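Local structure of beta chain (Acipenser persicus, 6IYH) at residues Pro35-Tyr40 against Pro99-His104. The protein is the haem-binding beta subunit of a sturgeon haemoglobin, and probably carries oxygen in the blood as part of a four-chain assembly. Residues are numbered along the deposited sequence; the frame is centred on the assembly and turned at random.
Sequences PWTQRY and PDNFQH. With HEM (protoporphyrin IX containing Fe), chain D.
T37 in the 3-10 segment 35-40 faces N101 in the first turn of helix 100-117, their CA atoms 7.6 Å apart, the closest pair of CA atoms in a contact in which side chains do the touching. In globin terms, the C region here meets the start of the G helix beside the haem, where a haemoglobin beta chain also borders a subunit of the other type. N101 is the hub. Its CG lies anti to the carbonyl carbon (chi1 -61°), which carries the amide between three side chains of the 3-10 segment. OD1 packs 3.4 Å from the methyl CG2 of T37 and lies near the plane of the W36 ring, at its NE1 edge. A water joins these two polar groups, donating to N101 OD1 at 2.9 Å and weakly accepting from W36 NE1. On the other branch, ND2 approaches the OH end of Y40, amide and ring planes 69° apart; each of ND2 and Y40 OH hydrogen-bonds to an acidic side chain of a neighbouring subunit, and Y40 OH also to D98 N. An alanine in place of Y40 would probably leave D98 N and the acidic side chain bonded to Y40 OH each short of a partner and open a gap beside the haem vinyl. That vinyl is wedged between 3-10 segment and helix: its terminal CBC lies 3.6 Å from Y40 CD2 and 3.8 Å from N101 CB.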
loop_
_atom_site.group_PDB
_atom_site.type_symbol
_atom_site.label_atom_id
_atom_site.label_comp_id
_atom_site.label_asym_id
_atom_site.label_seq_id
_atom_site.Cartn_x
_atom_site.Cartn_y
_atom_site.Cartn_z
ATOM N N PRO B 35 4.178 15.407 -0.686
ATOM C CA PRO B 35 4.311 16.577 -1.636
ATOM C C PRO B 35 4.292 16.277 -3.119
ATOM O O PRO B 35 4.032 17.153 -3.978
ATOM C CB PRO B 35 5.616 17.231 -1.174
ATOM C CG PRO B 35 6.366 16.200 -0.458
ATOM C CD PRO B 35 5.321 15.366 0.231
ATOM N N TRP B 36 4.445 15.010 -3.432
ATOM C CA TRP B 36 4.247 14.535 -4.773
ATOM C C TRP B 36 2.868 14.747 -5.288
ATOM O O TRP B 36 2.702 14.901 -6.486
ATOM C CB TRP B 36 4.644 13.103 -4.921
ATOM C CG TRP B 36 4.029 12.151 -3.932
ATOM C CD1 TRP B 36 2.824 11.499 -4.052
ATOM C CD2 TRP B 36 4.577 11.756 -2.691
ATOM N NE1 TRP B 36 2.612 10.729 -2.971
ATOM C CE2 TRP B 36 3.658 10.861 -2.107
ATOM C CE3 TRP B 36 5.739 12.102 -1.977
ATOM C CZ2 TRP B 36 3.900 10.244 -0.934
ATOM C CZ3 TRP B 36 5.958 11.519 -0.799
ATOM C CH2 TRP B 36 5.015 10.628 -0.250
ATOM N N THR B 37 1.892 14.879 -4.384
ATOM C CA THR B 37 0.570 15.166 -4.792
ATOM C C THR B 37 0.416 16.546 -5.412
ATOM O O THR B 37 -0.581 16.750 -6.078
ATOM C CB THR B 37 -0.452 15.031 -3.598
ATOM O OG1 THR B 37 -0.143 15.940 -2.537
ATOM C CG2 THR B 37 -0.439 13.570 -3.054
ATOM N N GLN B 38 1.371 17.446 -5.170
ATOM C CA GLN B 38 1.399 18.756 -5.760
ATOM C C GLN B 38 1.340 18.660 -7.319
ATOM O O GLN B 38 0.786 19.581 -7.971
ATOM C CB GLN B 38 2.596 19.587 -5.302
ATOM C CG GLN B 38 2.646 20.000 -3.819
ATOM C CD GLN B 38 4.029 20.312 -3.356
ATOM O OE1 GLN B 38 4.897 20.641 -4.195
ATOM N NE2 GLN B 38 4.292 20.218 -2.062
ATOM N N ARG B 39 1.822 17.558 -7.886
ATOM C CA ARG B 39 1.837 17.418 -9.346
ATOM C C ARG B 39 0.439 17.424 -9.923
ATOM O O ARG B 39 0.261 17.746 -11.106
ATOM C CB ARG B 39 2.541 16.139 -9.806
ATOM C CG ARG B 39 1.744 14.825 -9.662
ATOM C CD ARG B 39 2.432 13.593 -10.265
ATOM N NE ARG B 39 2.658 13.745 -11.680
ATOM C CZ ARG B 39 1.739 13.573 -12.625
ATOM N NH1 ARG B 39 0.496 13.253 -12.319
ATOM N NH2 ARG B 39 2.068 13.699 -13.905
ATOM N N TYR B 40 -0.547 16.989 -9.137
ATOM C CA TYR B 40 -1.888 16.851 -9.701
ATOM C C TYR B 40 -2.597 18.205 -9.718
ATOM O O TYR B 40 -3.540 18.349 -10.444
ATOM C CB TYR B 40 -2.680 15.837 -8.949
ATOM C CG TYR B 40 -2.139 14.427 -8.941
ATOM C CD1 TYR B 40 -2.332 13.555 -10.007
ATOM C CD2 TYR B 40 -1.423 13.962 -7.852
ATOM C CE1 TYR B 40 -1.882 12.240 -9.995
ATOM C CE2 TYR B 40 -0.984 12.607 -7.806
ATOM C CZ TYR B 40 -1.182 11.750 -8.910
ATOM O OH TYR B 40 -0.791 10.405 -8.892
ATOM N N PRO B 99 -4.696 5.803 -6.764
ATOM C CA PRO B 99 -5.665 5.703 -5.653
ATOM C C PRO B 99 -5.059 5.642 -4.255
ATOM O O PRO B 99 -5.775 5.890 -3.281
ATOM C CB PRO B 99 -6.405 4.405 -5.929
ATOM C CG PRO B 99 -6.065 4.032 -7.323
ATOM C CD PRO B 99 -4.848 4.711 -7.773
ATOM N N ASP B 100 -3.749 5.340 -4.123
ATOM C CA ASP B 100 -3.145 5.433 -2.792
ATOM C C ASP B 100 -3.246 6.804 -2.201
ATOM O O ASP B 100 -3.342 6.952 -1.014
ATOM C CB ASP B 100 -1.651 5.073 -2.854
ATOM C CG ASP B 100 -1.416 3.591 -2.996
ATOM O OD1 ASP B 100 -2.367 2.804 -3.031
ATOM O OD2 ASP B 100 -0.258 3.217 -3.007
ATOM N N ASN B 101 -3.320 7.829 -3.042
ATOM C CA ASN B 101 -3.475 9.161 -2.545
ATOM C C ASN B 101 -4.848 9.436 -1.891
ATOM O O ASN B 101 -4.890 10.312 -1.011
ATOM C CB ASN B 101 -3.234 10.136 -3.630
ATOM C CG ASN B 101 -1.831 10.026 -4.175
ATOM O OD1 ASN B 101 -0.897 10.239 -3.429
ATOM N ND2 ASN B 101 -1.701 9.746 -5.455
ATOM N N PHE B 102 -5.918 8.731 -2.262
ATOM C CA PHE B 102 -7.184 8.865 -1.522
ATOM C C PHE B 102 -7.010 8.452 -0.050
ATOM O O PHE B 102 -7.618 9.066 0.843
ATOM C CB PHE B 102 -8.293 8.019 -2.181
ATOM C CG PHE B 102 -8.545 8.379 -3.638
ATOM C CD1 PHE B 102 -8.636 9.727 -4.063
ATOM C CD2 PHE B 102 -8.731 7.397 -4.556
ATOM C CE1 PHE B 102 -8.868 10.030 -5.417
ATOM C CE2 PHE B 102 -8.968 7.712 -5.909
ATOM C CZ PHE B 102 -9.025 8.991 -6.323
ATOM N N GLN B 103 -6.171 7.431 0.215
ATOM C CA GLN B 103 -5.882 6.973 1.559
ATOM C C GLN B 103 -5.097 7.988 2.299
ATOM O O GLN B 103 -5.366 8.245 3.494
ATOM C CB GLN B 103 -5.176 5.648 1.597
ATOM C CG GLN B 103 -6.033 4.615 0.880
ATOM C CD GLN B 103 -5.652 3.160 1.077
ATOM O OE1 GLN B 103 -6.062 2.271 0.269
ATOM N NE2 GLN B 103 -4.960 2.867 2.181
ATOM N N HIS B 104 -4.128 8.597 1.620
ATOM C CA HIS B 104 -3.378 9.671 2.207
ATOM C C HIS B 104 -4.305 10.829 2.616
ATOM O O HIS B 104 -4.198 11.388 3.720
ATOM C CB HIS B 104 -2.255 10.212 1.301
ATOM C CG HIS B 104 -1.218 9.185 0.990
ATOM N ND1 HIS B 104 -0.864 8.176 1.877
ATOM C CD2 HIS B 104 -0.467 8.982 -0.113
ATOM C CE1 HIS B 104 0.079 7.433 1.333
ATOM N NE2 HIS B 104 0.366 7.926 0.150
HETATM C CHA HEM D . -11.197 17.757 -8.179
HETATM C CHB HEM D . -13.364 15.422 -4.588
HETATM C CHC HEM D . -9.119 13.324 -3.504
HETATM C CHD HEM D . -7.024 15.572 -7.221
HETATM C C1A HEM D . -12.125 17.251 -7.299
HETATM C C2A HEM D . -13.468 17.738 -7.238
HETATM C C3A HEM D . -14.063 17.115 -6.236
HETATM C C4A HEM D . -13.110 16.254 -5.627
HETATM C CMA HEM D . -15.514 17.296 -5.785
HETATM C CAA HEM D . -14.135 18.752 -8.149
HETATM C CBA HEM D . -14.858 18.009 -9.269
HETATM C CGA HEM D . -15.601 18.914 -10.243
HETATM O O1A HEM D . -14.998 19.704 -10.998
HETATM O O2A HEM D . -16.842 18.868 -10.320
HETATM C C1B HEM D . -12.380 14.636 -3.952
HETATM C C2B HEM D . -12.629 13.779 -2.825
HETATM C C3B HEM D . -11.412 13.261 -2.488
HETATM C C4B HEM D . -10.462 13.696 -3.503
HETATM C CMB HEM D . -13.916 13.567 -2.010
HETATM C CAB HEM D . -10.993 12.341 -1.409
HETATM C CBB HEM D . -11.737 12.092 -0.316
HETATM C C1C HEM D . -8.133 13.771 -4.351
HETATM C C2C HEM D . -6.731 13.417 -4.358
HETATM C C3C HEM D . -6.143 14.059 -5.438
HETATM C C4C HEM D . -7.215 14.754 -6.154
HETATM C CMC HEM D . -6.128 12.661 -3.228
HETATM C CAC HEM D . -4.724 14.139 -5.868
HETATM C CBC HEM D . -3.747 13.665 -5.081
HETATM C C1D HEM D . -8.030 16.414 -7.729
HETATM C C2D HEM D . -7.744 17.358 -8.795
HETATM C C3D HEM D . -8.902 17.949 -9.120
HETATM C C4D HEM D . -9.854 17.363 -8.174
HETATM C CMD HEM D . -6.400 17.546 -9.504
HETATM C CAD HEM D . -9.153 19.043 -10.148
HETATM C CBD HEM D . -8.660 20.344 -9.448
HETATM C CGD HEM D . -8.805 21.643 -10.224
HETATM O O1D HEM D . -9.836 22.334 -10.144
HETATM O O2D HEM D . -7.848 22.059 -10.873
HETATM N NA HEM D . -11.932 16.368 -6.323
HETATM N NB HEM D . -11.104 14.494 -4.376
HETATM N NC HEM D . -8.369 14.539 -5.483
HETATM N ND HEM D . -9.329 16.377 -7.344
HETATM FE FE HEM D . -10.195 15.444 -5.938
HETATM O O HOH W 1 1.048 8.208 -3.939
HETATM O O HOH W 2 -9.556 16.914 -4.610
#